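Local coordinates for protein hyaluronidase (Thermobaculum terrenum, PDB 5DIY) that probably acts as a glycoside hydrolase family 84 hexosaminidase, removing O-linked N-acetylglucosamine from modified proteins, at residues I161-P172 with N187-V197; P217-N227 with H250-A260. All blocks are in the same frame, centred on the assembly; numbering follows the deposited sequence.

Contact 1: residues I161-P172 with N187-V197; sequences IIMCPTFYCNDP and NIDVFWTGPNV. With NAG (2-acetamido-2-deoxy-beta-D-glucopyranose), chain E.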
loop_
_atom_site.group_PDB
_atom_site.type_symbol
_atom_site.label_atom_id
_atom_site.label_comp_id
_atom_site.label_asym_id
_atom_site.label_seq_id
_atom_site.Cartn_x
_atom_site.Cartn_y
_atom_site.Cartn_z
ATOM N N ILE C 161 3.460 -25.853 4.786
ATOM C CA ILE C 161 2.997 -25.184 3.592
ATOM C C ILE C 161 2.015 -24.093 4.003
ATOM O O ILE C 161 1.121 -24.311 4.823
ATOM C CB ILE C 161 2.336 -26.156 2.585
ATOM C CG1 ILE C 161 3.370 -27.162 2.063
ATOM C CG2 ILE C 161 1.722 -25.383 1.405
ATOM C CD1 ILE C 161 2.770 -28.339 1.318
ATOM N N ILE C 162 2.206 -22.916 3.420
ATOM C CA ILE C 162 1.214 -21.851 3.465
ATOM C C ILE C 162 0.758 -21.648 2.019
ATOM O O ILE C 162 1.578 -21.575 1.105
ATOM C CB ILE C 162 1.739 -20.554 4.144
ATOM C CG1 ILE C 162 0.621 -19.505 4.233
ATOM C CG2 ILE C 162 2.958 -19.973 3.435
ATOM C CD1 ILE C 162 0.874 -18.430 5.266
ATOM N N MET C 163 -0.550 -21.628 1.807
ATOM C CA MET C 163 -1.091 -21.462 0.468
ATOM C C MET C 163 -1.908 -20.186 0.404
ATOM O O MET C 163 -2.471 -19.753 1.412
ATOM C CB MET C 163 -1.914 -22.694 0.040
ATOM C CG MET C 163 -3.294 -22.855 0.680
ATOM S SD MET C 163 -4.642 -21.958 -0.135
ATOM C CE MET C 163 -4.786 -22.854 -1.682
ATOM N N CYS C 164 -1.955 -19.586 -0.783
ATOM C CA CYS C 164 -2.845 -18.462 -1.053
ATOM C C CYS C 164 -3.941 -18.963 -1.982
ATOM O O CYS C 164 -3.643 -19.457 -3.069
ATOM C CB CYS C 164 -2.114 -17.279 -1.688
ATOM S SG CYS C 164 -3.159 -15.795 -1.800
ATOM N N PRO C 165 -5.212 -18.857 -1.552
ATOM C CA PRO C 165 -6.300 -19.288 -2.423
ATOM C C PRO C 165 -6.513 -18.349 -3.606
ATOM O O PRO C 165 -6.057 -17.206 -3.588
ATOM C CB PRO C 165 -7.520 -19.287 -1.506
ATOM C CG PRO C 165 -7.174 -18.413 -0.350
ATOM C CD PRO C 165 -5.689 -18.308 -0.271
ATOM N N THR C 166 -7.192 -18.856 -4.628
ATOM C CA THR C 166 -7.559 -18.069 -5.808
ATOM C C THR C 166 -8.644 -17.046 -5.470
ATOM O O THR C 166 -8.679 -15.966 -6.052
ATOM C CB THR C 166 -7.987 -19.005 -6.957
ATOM O OG1 THR C 166 -6.907 -19.909 -7.238
ATOM C CG2 THR C 166 -8.326 -18.229 -8.207
ATOM N N PHE C 167 -9.506 -17.387 -4.514
ATOM C CA PHE C 167 -10.440 -16.440 -3.908
ATOM C C PHE C 167 -9.925 -16.133 -2.507
ATOM O O PHE C 167 -10.080 -16.951 -1.593
ATOM C CB PHE C 167 -11.854 -17.028 -3.887
ATOM C CG PHE C 167 -12.440 -17.222 -5.265
ATOM C CD1 PHE C 167 -12.191 -18.388 -5.987
ATOM C CD2 PHE C 167 -13.212 -16.223 -5.857
ATOM C CE1 PHE C 167 -12.714 -18.564 -7.263
ATOM C CE2 PHE C 167 -13.736 -16.391 -7.136
ATOM C CZ PHE C 167 -13.488 -17.565 -7.839
ATOM N N TYR C 168 -9.300 -14.960 -2.360
ATOM C CA TYR C 168 -8.545 -14.585 -1.147
ATOM C C TYR C 168 -9.081 -13.364 -0.385
ATOM O O TYR C 168 -8.463 -12.924 0.584
ATOM C CB TYR C 168 -7.058 -14.372 -1.493
ATOM C CG TYR C 168 -6.775 -13.359 -2.588
ATOM C CD1 TYR C 168 -6.759 -11.987 -2.323
ATOM C CD2 TYR C 168 -6.506 -13.777 -3.885
ATOM C CE1 TYR C 168 -6.494 -11.063 -3.334
ATOM C CE2 TYR C 168 -6.241 -12.871 -4.897
ATOM C CZ TYR C 168 -6.229 -11.515 -4.622
ATOM O OH TYR C 168 -5.966 -10.637 -5.644
ATOM N N CYS C 169 -10.223 -12.833 -0.808
ATOM C CA CYS C 169 -10.841 -11.685 -0.159
ATOM C C CYS C 169 -12.339 -11.681 -0.396
ATOM O O CYS C 169 -12.854 -12.490 -1.166
ATOM C CB CYS C 169 -10.238 -10.385 -0.695
ATOM S SG CYS C 169 -10.498 -10.074 -2.459
ATOM N N ASN C 170 -13.019 -10.757 0.278
ATOM C CA ASN C 170 -14.442 -10.477 0.068
ATOM C C ASN C 170 -15.360 -11.514 0.740
ATOM O O ASN C 170 -15.550 -11.428 1.950
ATOM C CB ASN C 170 -14.744 -10.221 -1.430
ATOM C CG ASN C 170 -16.097 -9.575 -1.669
ATOM O OD1 ASN C 170 -16.782 -9.142 -0.745
ATOM N ND2 ASN C 170 -16.484 -9.502 -2.932
ATOM N N ASP C 171 -15.901 -12.487 0.002
ATOM C CA ASP C 171 -16.947 -13.370 0.534
ATOM C C ASP C 171 -16.313 -14.579 1.241
ATOM O O ASP C 171 -15.797 -15.478 0.570
ATOM C CB ASP C 171 -17.882 -13.822 -0.603
ATOM C CG ASP C 171 -19.101 -14.620 -0.114
ATOM O OD1 ASP C 171 -19.189 -14.991 1.081
ATOM O OD2 ASP C 171 -19.987 -14.875 -0.955
ATOM N N PRO C 172 -16.370 -14.619 2.593
ATOM C CA PRO C 172 -15.762 -15.740 3.313
ATOM C C PRO C 172 -16.571 -17.046 3.253
ATOM O O PRO C 172 -16.040 -18.095 3.621
ATOM C CB PRO C 172 -15.705 -15.227 4.749
ATOM C CG PRO C 172 -16.917 -14.373 4.870
ATOM C CD PRO C 172 -17.125 -13.746 3.515
ATOM N N ASN C 187 -3.167 -28.532 8.925
ATOM C CA ASN C 187 -1.918 -27.845 9.225
ATOM C C ASN C 187 -1.295 -27.082 8.041
ATOM O O ASN C 187 -0.252 -26.451 8.205
ATOM C CB ASN C 187 -0.922 -28.840 9.831
ATOM C CG ASN C 187 -1.422 -29.434 11.149
ATOM O OD1 ASN C 187 -2.146 -28.788 11.917
ATOM N ND2 ASN C 187 -1.024 -30.670 11.424
ATOM N N ILE C 188 -1.921 -27.150 6.861
ATOM C CA ILE C 188 -1.593 -26.253 5.758
ATOM C C ILE C 188 -2.241 -24.902 6.068
ATOM O O ILE C 188 -3.455 -24.821 6.285
ATOM C CB ILE C 188 -2.069 -26.803 4.390
ATOM C CG1 ILE C 188 -1.301 -28.097 4.075
ATOM C CG2 ILE C 188 -1.888 -25.747 3.293
ATOM C CD1 ILE C 188 -1.574 -28.712 2.716
ATOM N N ASP C 189 -1.422 -23.857 6.123
ATOM C CA ASP C 189 -1.905 -22.504 6.416
ATOM C C ASP C 189 -2.550 -21.901 5.171
ATOM O O ASP C 189 -2.175 -22.240 4.050
ATOM C CB ASP C 189 -0.762 -21.624 6.929
ATOM C CG ASP C 189 -0.410 -21.911 8.382
ATOM O OD1 ASP C 189 -1.305 -21.831 9.240
ATOM O OD2 ASP C 189 0.763 -22.203 8.677
ATOM N N VAL C 190 -3.532 -21.021 5.375
ATOM C CA VAL C 190 -4.288 -20.424 4.266
ATOM C C VAL C 190 -4.349 -18.906 4.409
ATOM O O VAL C 190 -4.814 -18.387 5.425
ATOM C CB VAL C 190 -5.717 -20.999 4.173
ATOM C CG1 VAL C 190 -6.515 -20.312 3.065
ATOM C CG2 VAL C 190 -5.660 -22.504 3.937
ATOM N N PHE C 191 -3.890 -18.212 3.369
ATOM C CA PHE C 191 -3.872 -16.746 3.347
ATOM C C PHE C 191 -5.252 -16.157 3.071
ATOM O O PHE C 191 -6.127 -16.804 2.488
ATOM C CB PHE C 191 -2.886 -16.211 2.292
ATOM C CG PHE C 191 -1.494 -15.950 2.807
ATOM C CD1 PHE C 191 -1.287 -15.162 3.933
ATOM C CD2 PHE C 191 -0.385 -16.434 2.120
ATOM C CE1 PHE C 191 -0.012 -14.893 4.389
ATOM C CE2 PHE C 191 0.898 -16.165 2.570
ATOM C CZ PHE C 191 1.081 -15.394 3.710
ATOM N N TRP C 192 -5.409 -14.901 3.467
ATOM C CA TRP C 192 -6.637 -14.151 3.268
ATOM C C TRP C 192 -6.312 -12.666 3.454
ATOM O O TRP C 192 -5.573 -12.309 4.374
ATOM C CB TRP C 192 -7.669 -14.616 4.297
ATOM C CG TRP C 192 -8.986 -13.984 4.157
ATOM C CD1 TRP C 192 -9.479 -12.966 4.905
ATOM C CD2 TRP C 192 -9.997 -14.317 3.209
ATOM N NE1 TRP C 192 -10.735 -12.632 4.478
ATOM C CE2 TRP C 192 -11.081 -13.446 3.435
ATOM C CE3 TRP C 192 -10.091 -15.260 2.182
ATOM C CZ2 TRP C 192 -12.251 -13.499 2.680
ATOM C CZ3 TRP C 192 -11.257 -15.309 1.428
ATOM C CH2 TRP C 192 -12.319 -14.438 1.684
ATOM N N THR C 193 -6.850 -11.804 2.594
ATOM C CA THR C 193 -6.522 -10.363 2.625
ATOM C C THR C 193 -7.590 -9.481 3.275
ATOM O O THR C 193 -7.321 -8.322 3.577
ATOM C CB THR C 193 -6.148 -9.806 1.218
ATOM O OG1 THR C 193 -7.317 -9.668 0.402
ATOM C CG2 THR C 193 -5.148 -10.721 0.506
ATOM N N GLY C 194 -8.789 -10.024 3.487
ATOM C CA GLY C 194 -9.850 -9.353 4.248
ATOM C C GLY C 194 -11.042 -9.081 3.353
ATOM O O GLY C 194 -11.198 -9.748 2.340
ATOM N N PRO C 195 -11.901 -8.109 3.718
ATOM C CA PRO C 195 -13.056 -7.800 2.853
ATOM C C PRO C 195 -12.701 -7.327 1.435
ATOM O O PRO C 195 -13.471 -7.560 0.514
ATOM C CB PRO C 195 -13.797 -6.701 3.626
ATOM C CG PRO C 195 -13.408 -6.923 5.045
ATOM C CD PRO C 195 -11.983 -7.401 5.007
ATOM N N ASN C 196 -11.550 -6.676 1.276
ATOM C CA ASN C 196 -11.060 -6.208 -0.031
ATOM C C ASN C 196 -9.647 -6.717 -0.262
ATOM O O ASN C 196 -9.065 -7.358 0.621
ATOM C CB ASN C 196 -11.073 -4.674 -0.082
ATOM C CG ASN C 196 -12.400 -4.089 0.371
ATOM O OD1 ASN C 196 -13.387 -4.126 -0.368
ATOM N ND2 ASN C 196 -12.433 -3.550 1.588
ATOM N N VAL C 197 -9.097 -6.427 -1.441
ATOM C CA VAL C 197 -7.706 -6.756 -1.758
ATOM C C VAL C 197 -6.813 -6.003 -0.779
ATOM O O VAL C 197 -6.008 -6.608 -0.072
ATOM C CB VAL C 197 -7.334 -6.409 -3.226
ATOM C CG1 VAL C 197 -5.838 -6.554 -3.464
ATOM C CG2 VAL C 197 -8.118 -7.283 -4.197
HETATM C C1 NAG E . -3.031 -8.676 -5.282
HETATM C C2 NAG E . -1.798 -9.588 -5.122
HETATM C C3 NAG E . -0.564 -8.884 -4.551
HETATM C C4 NAG E . -0.619 -7.394 -4.842
HETATM C C5 NAG E . -1.837 -6.811 -4.144
HETATM C C6 NAG E . -2.000 -5.301 -4.380
HETATM C C7 NAG E . -2.571 -10.808 -3.113
HETATM C C8 NAG E . -2.817 -12.177 -2.542
HETATM N N2 NAG E . -2.120 -10.794 -4.368
HETATM O O3 NAG E . 0.611 -9.466 -5.127
HETATM O O4 NAG E . 0.543 -6.746 -4.325
HETATM O O5 NAG E . -3.050 -7.501 -4.463
HETATM O O6 NAG E . -2.003 -4.973 -5.771
HETATM O O7 NAG E . -2.784 -9.792 -2.464
#
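I161-C164 and D189-W192 lie side by side as parallel strands, their axes 4.6 Å apart at the closest point, and M163 is gripped at both backbone ends: its N gives a hydrogen bond to D189 O, and its O takes one from F191 N. They are the fifth and sixth strands of a TIM barrel, joined by helix 175-183 in a beta-alpha-beta unit. On the face carrying M163 and V190, the two side chains point the same way, M163 CG 4.0 Å from V190 CG2, and M163 also meets helices 137-153 and 175-183. I162 works on the other face. With CG1 anti to the backbone N (chi1 -177°), its CD1 sits over the F191 ring, 3.6 Å from the centroid, a CH-pi contact. Past the strand ends the loop F167-P172 folds over W192. Y168 O lies above the indole face, 3.3 Å from W192 CE3, and the same oxygen accepts a nearly straight bond from T193 N (2.8 Å). Farther along, N170 N bonds to G194 O; the backbone angles of G194 would jam a side chain against the preceding carbonyl. Y168 itself faces the sugar: the acetyl methyl C8 of NAG stands 3.8 Å above the middle of its ring, T193 CG2 touches Y168 CD1, and the hydroxyl bonds to N120, the engineered replacement of the predicted proton donor. V197 CG1 lies against NAG O5. The loop T193-V197 is tied internally by T193 OG1, which donates to N196 O at 2.9 Å.

Contact 2: residues P217-N227 with H250-A260; sequences PATLWDNYPVN and HVVGIYANPMA. With NAG (2-acetamido-2-deoxy-beta-D-glucopyranose), chain E.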
loop_
_atom_site.group_PDB
_atom_site.type_symbol
_atom_site.label_atom_id
_atom_site.label_comp_id
_atom_site.label_asym_id
_atom_site.label_seq_id
_atom_site.Cartn_x
_atom_site.Cartn_y
_atom_site.Cartn_z
ATOM N N PRO C 217 -7.837 -21.308 11.785
ATOM C CA PRO C 217 -7.513 -19.879 11.768
ATOM C C PRO C 217 -6.752 -19.507 10.495
ATOM O O PRO C 217 -5.828 -20.220 10.109
ATOM C CB PRO C 217 -6.618 -19.703 13.001
ATOM C CG PRO C 217 -6.936 -20.856 13.878
ATOM C CD PRO C 217 -7.243 -21.990 12.949
ATOM N N ALA C 218 -7.161 -18.429 9.836
ATOM C CA ALA C 218 -6.482 -17.950 8.628
ATOM C C ALA C 218 -5.209 -17.203 8.999
ATOM O O ALA C 218 -5.042 -16.787 10.139
ATOM C CB ALA C 218 -7.401 -17.039 7.834
ATOM N N THR C 219 -4.307 -17.073 8.031
ATOM C CA THR C 219 -3.151 -16.189 8.136
ATOM C C THR C 219 -3.482 -14.980 7.277
ATOM O O THR C 219 -3.962 -15.134 6.163
ATOM C CB THR C 219 -1.868 -16.867 7.613
ATOM O OG1 THR C 219 -1.716 -18.145 8.238
ATOM C CG2 THR C 219 -0.633 -16.011 7.910
ATOM N N LEU C 220 -3.261 -13.781 7.799
ATOM C CA LEU C 220 -3.581 -12.573 7.049
ATOM C C LEU C 220 -2.426 -12.161 6.147
ATOM O O LEU C 220 -1.298 -11.984 6.611
ATOM C CB LEU C 220 -3.954 -11.414 7.973
ATOM C CG LEU C 220 -5.396 -11.373 8.482
ATOM C CD1 LEU C 220 -5.480 -10.377 9.631
ATOM C CD2 LEU C 220 -6.381 -11.009 7.372
ATOM N N TRP C 221 -2.724 -12.050 4.855
ATOM C CA TRP C 221 -1.883 -11.363 3.882
ATOM C C TRP C 221 -2.462 -9.961 3.868
ATOM O O TRP C 221 -3.458 -9.713 3.202
ATOM C CB TRP C 221 -2.019 -12.034 2.505
ATOM C CG TRP C 221 -1.203 -11.452 1.374
ATOM C CD1 TRP C 221 -0.926 -10.131 1.129
ATOM C CD2 TRP C 221 -0.589 -12.187 0.309
ATOM N NE1 TRP C 221 -0.170 -10.011 -0.004
ATOM C CE2 TRP C 221 0.051 -11.251 -0.531
ATOM C CE3 TRP C 221 -0.510 -13.548 -0.010
ATOM C CZ2 TRP C 221 0.763 -11.630 -1.671
ATOM C CZ3 TRP C 221 0.192 -13.926 -1.146
ATOM C CH2 TRP C 221 0.823 -12.968 -1.962
ATOM N N ASP C 222 -1.857 -9.042 4.609
ATOM C CA ASP C 222 -2.426 -7.710 4.747
ATOM C C ASP C 222 -1.751 -6.775 3.748
ATOM O O ASP C 222 -0.550 -6.506 3.851
ATOM C CB ASP C 222 -2.277 -7.205 6.185
ATOM C CG ASP C 222 -3.362 -6.211 6.574
ATOM O OD1 ASP C 222 -4.123 -5.754 5.697
ATOM O OD2 ASP C 222 -3.472 -5.892 7.778
ATOM N N ASN C 223 -2.526 -6.288 2.781
ATOM C CA ASN C 223 -2.004 -5.465 1.692
ATOM C C ASN C 223 -1.930 -3.997 2.086
ATOM O O ASN C 223 -2.646 -3.148 1.548
ATOM C CB ASN C 223 -2.853 -5.638 0.421
ATOM C CG ASN C 223 -2.594 -6.949 -0.289
ATOM O OD1 ASN C 223 -3.510 -7.732 -0.517
ATOM N ND2 ASN C 223 -1.362 -7.173 -0.687
ATOM N N TYR C 224 -1.056 -3.726 3.047
ATOM C CA TYR C 224 -0.672 -2.383 3.442
ATOM C C TYR C 224 0.740 -2.527 4.037
ATOM O O TYR C 224 0.948 -3.445 4.840
ATOM C CB TYR C 224 -1.650 -1.792 4.478
ATOM C CG TYR C 224 -1.314 -0.351 4.775
ATOM C CD1 TYR C 224 -1.767 0.680 3.937
ATOM C CD2 TYR C 224 -0.486 -0.016 5.841
ATOM C CE1 TYR C 224 -1.420 2.005 4.179
ATOM C CE2 TYR C 224 -0.149 1.303 6.096
ATOM C CZ TYR C 224 -0.611 2.308 5.258
ATOM O OH TYR C 224 -0.250 3.605 5.517
ATOM N N PRO C 225 1.709 -1.668 3.681
ATOM C CA PRO C 225 1.528 -0.432 2.903
ATOM C C PRO C 225 1.603 -0.516 1.363
ATOM O O PRO C 225 1.622 0.529 0.736
ATOM C CB PRO C 225 2.675 0.454 3.427
ATOM C CG PRO C 225 3.723 -0.516 3.825
ATOM C CD PRO C 225 2.958 -1.638 4.457
ATOM N N VAL C 226 1.628 -1.708 0.758
ATOM C CA VAL C 226 1.759 -1.831 -0.717
ATOM C C VAL C 226 1.115 -0.716 -1.519
ATOM O O VAL C 226 -0.064 -0.436 -1.335
ATOM C CB VAL C 226 1.118 -3.098 -1.358
ATOM C CG1 VAL C 226 2.161 -4.092 -1.772
ATOM C CG2 VAL C 226 0.003 -3.712 -0.519
ATOM N N ASN C 227 1.879 -0.143 -2.442
ATOM C CA ASN C 227 1.367 0.843 -3.386
ATOM C C ASN C 227 1.755 0.480 -4.825
ATOM O O ASN C 227 2.304 1.292 -5.548
ATOM C CB ASN C 227 1.822 2.259 -2.984
ATOM C CG ASN C 227 3.328 2.484 -3.125
ATOM O OD1 ASN C 227 4.135 1.545 -3.105
ATOM N ND2 ASN C 227 3.714 3.754 -3.254
ATOM N N HIS C 250 -8.621 -15.130 16.292
ATOM C CA HIS C 250 -9.071 -15.854 15.089
ATOM C C HIS C 250 -8.043 -15.955 13.965
ATOM O O HIS C 250 -8.333 -16.545 12.923
ATOM C CB HIS C 250 -10.359 -15.209 14.568
ATOM C CG HIS C 250 -11.405 -15.062 15.624
ATOM N ND1 HIS C 250 -11.615 -13.880 16.300
ATOM C CD2 HIS C 250 -12.245 -15.966 16.178
ATOM C CE1 HIS C 250 -12.565 -14.053 17.201
ATOM N NE2 HIS C 250 -12.964 -15.311 17.147
ATOM N N VAL C 251 -6.844 -15.416 14.185
ATOM C CA VAL C 251 -5.814 -15.344 13.155
ATOM C C VAL C 251 -4.500 -15.877 13.731
ATOM O O VAL C 251 -4.083 -15.473 14.813
ATOM C CB VAL C 251 -5.674 -13.888 12.650
ATOM C CG1 VAL C 251 -4.457 -13.715 11.753
ATOM C CG2 VAL C 251 -6.943 -13.461 11.912
ATOM N N VAL C 252 -3.868 -16.796 13.006
ATOM C CA VAL C 252 -2.583 -17.398 13.417
ATOM C C VAL C 252 -1.396 -16.435 13.234
ATOM O O VAL C 252 -0.398 -16.524 13.955
ATOM C CB VAL C 252 -2.328 -18.752 12.684
ATOM C CG1 VAL C 252 -2.030 -18.547 11.206
ATOM C CG2 VAL C 252 -1.201 -19.539 13.344
ATOM N N GLY C 253 -1.499 -15.529 12.268
ATOM C CA GLY C 253 -0.474 -14.514 12.056
ATOM C C GLY C 253 -0.833 -13.546 10.947
ATOM O O GLY C 253 -1.840 -13.724 10.256
ATOM N N ILE C 254 -0.008 -12.509 10.794
ATOM C CA ILE C 254 -0.214 -11.491 9.771
ATOM C C ILE C 254 1.104 -11.218 9.075
ATOM O O ILE C 254 2.105 -10.946 9.735
ATOM C CB ILE C 254 -0.770 -10.159 10.348
ATOM C CG1 ILE C 254 -1.960 -10.425 11.289
ATOM C CG2 ILE C 254 -1.145 -9.211 9.208
ATOM C CD1 ILE C 254 -2.636 -9.193 11.859
ATOM N N TYR C 255 1.090 -11.297 7.745
ATOM C CA TYR C 255 2.189 -10.814 6.911
ATOM C C TYR C 255 1.764 -9.525 6.190
ATOM O O TYR C 255 0.745 -9.509 5.496
ATOM C CB TYR C 255 2.582 -11.868 5.875
ATOM C CG TYR C 255 3.256 -13.096 6.440
ATOM C CD1 TYR C 255 2.510 -14.104 7.051
ATOM C CD2 TYR C 255 4.640 -13.263 6.343
ATOM C CE1 TYR C 255 3.121 -15.241 7.560
ATOM C CE2 TYR C 255 5.263 -14.396 6.849
ATOM C CZ TYR C 255 4.500 -15.385 7.453
ATOM O OH TYR C 255 5.109 -16.510 7.952
ATOM N N ALA C 256 2.556 -8.465 6.349
ATOM C CA ALA C 256 2.302 -7.194 5.669
ATOM C C ALA C 256 2.999 -7.187 4.318
ATOM O O ALA C 256 4.203 -7.437 4.250
ATOM C CB ALA C 256 2.796 -6.032 6.514
ATOM N N ASN C 257 2.249 -6.921 3.250
ATOM C CA ASN C 257 2.841 -6.670 1.936
ATOM C C ASN C 257 3.257 -5.186 1.838
ATOM O O ASN C 257 2.389 -4.304 1.801
ATOM C CB ASN C 257 1.864 -7.044 0.808
ATOM C CG ASN C 257 2.552 -7.211 -0.543
ATOM O OD1 ASN C 257 3.777 -7.221 -0.640
ATOM N ND2 ASN C 257 1.764 -7.345 -1.593
ATOM N N PRO C 258 4.576 -4.903 1.804
ATOM C CA PRO C 258 5.045 -3.518 1.841
ATOM C C PRO C 258 5.162 -2.856 0.472
ATOM O O PRO C 258 4.826 -3.454 -0.550
ATOM C CB PRO C 258 6.424 -3.655 2.491
ATOM C CG PRO C 258 6.904 -4.990 2.029
ATOM C CD PRO C 258 5.712 -5.839 1.723
ATOM N N MET C 259 5.633 -1.615 0.460
ATOM C CA MET C 259 5.880 -0.901 -0.791
ATOM C C MET C 259 7.178 -1.384 -1.422
ATOM O O MET C 259 8.085 -1.861 -0.726
ATOM C CB MET C 259 5.965 0.611 -0.545
ATOM C CG MET C 259 4.704 1.218 0.052
ATOM S SD MET C 259 4.789 3.012 0.197
ATOM C CE MET C 259 5.714 3.165 1.716
ATOM N N ALA C 260 7.277 -1.228 -2.738
ATOM C CA ALA C 260 8.561 -1.398 -3.441
ATOM C C ALA C 260 9.635 -0.376 -2.985
ATOM O O ALA C 260 10.800 -0.519 -3.343
ATOM C CB ALA C 260 8.354 -1.320 -4.944
HETATM C C1 NAG E . -3.031 -8.676 -5.282
HETATM C C2 NAG E . -1.798 -9.588 -5.122
HETATM C C3 NAG E . -0.564 -8.884 -4.551
HETATM C C4 NAG E . -0.619 -7.394 -4.842
HETATM C C5 NAG E . -1.837 -6.811 -4.144
HETATM C C6 NAG E . -2.000 -5.301 -4.380
HETATM C C7 NAG E . -2.571 -10.808 -3.113
HETATM C C8 NAG E . -2.817 -12.177 -2.542
HETATM N N2 NAG E . -2.120 -10.794 -4.368
HETATM O O3 NAG E . 0.611 -9.466 -5.127
HETATM O O4 NAG E . 0.543 -6.746 -4.325
HETATM O O5 NAG E . -3.050 -7.501 -4.463
HETATM O O6 NAG E . -2.003 -4.973 -5.771
HETATM O O7 NAG E . -2.784 -9.792 -2.464
HETATM O O HOH W 1 -9.423 -16.646 10.361
HETATM O O HOH W 2 4.981 -0.904 -4.259
#
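L220 and I254 lie side by side on neighbouring parallel strands, 218-222 and 251-256, which are the last two of the TIM barrel. Backbone bonds run L220 N to G253 O, Y255 N to L220 O and D222 N to Y255 O. On the outward face I254 CG2 is the bump: it seats between L220 CB and D222 CB, 3.8 Å from each, while L220 CD1 reaches across to V251. On the inward face the low spot is G253; T219 CG2 leans over its carbonyl and meets the edge of the Y255 ring, 3.8 Å from Y255 CD1. W221 swings into the barrel mouth: CG anti to the backbone N (chi1 -180°) lays the indole across it as a flat floor, with the acetyl methyl C8 of NAG centred 3.4 Å above the ring. With an alanine in place of W221 that floor is gone, and the acetyl methyl would probably lose one of the two walls that hold it, and F191 its edge-to-face partner. N257 stands at the indole edge, its amide turned 81° to the ring; N257 ND2 comes to 3.1 Å from NAG O4 and OD1 accepts from G12 N. Beyond the strands, a cis peptide precedes P225, and just past it V226 N bonds to N257 O, with V226 CG1 lying by the N257 amide. M259 CG plugs the notch formed by P225 O and N227 OD1, 3.2 Å from each. A water then bridges N227 OD1 and A260 N, 2.8 Å from both.

The two contacts are successive strand pairs of one barrel: strand 189-192 of contact 1 neighbours strand 218-222 of contact 2, with probable hydrogen bonds V190 O to T219 N and W192 O to W221 N. Contact 2 is the more buried, sealed by helix 262-277 and strand 6-11, whereas contact 1 runs out into exposed loop residues such as N170 and N196. Their chemistry at the sugar differs too: contact 1 brings a tyrosine, a valine and a cysteine, contact 2 a tryptophan and carboxamides. Together they clamp the acetyl methyl, with Y168 and W221 on opposite sides of NAG C8, consistent with a snug acetamido pocket.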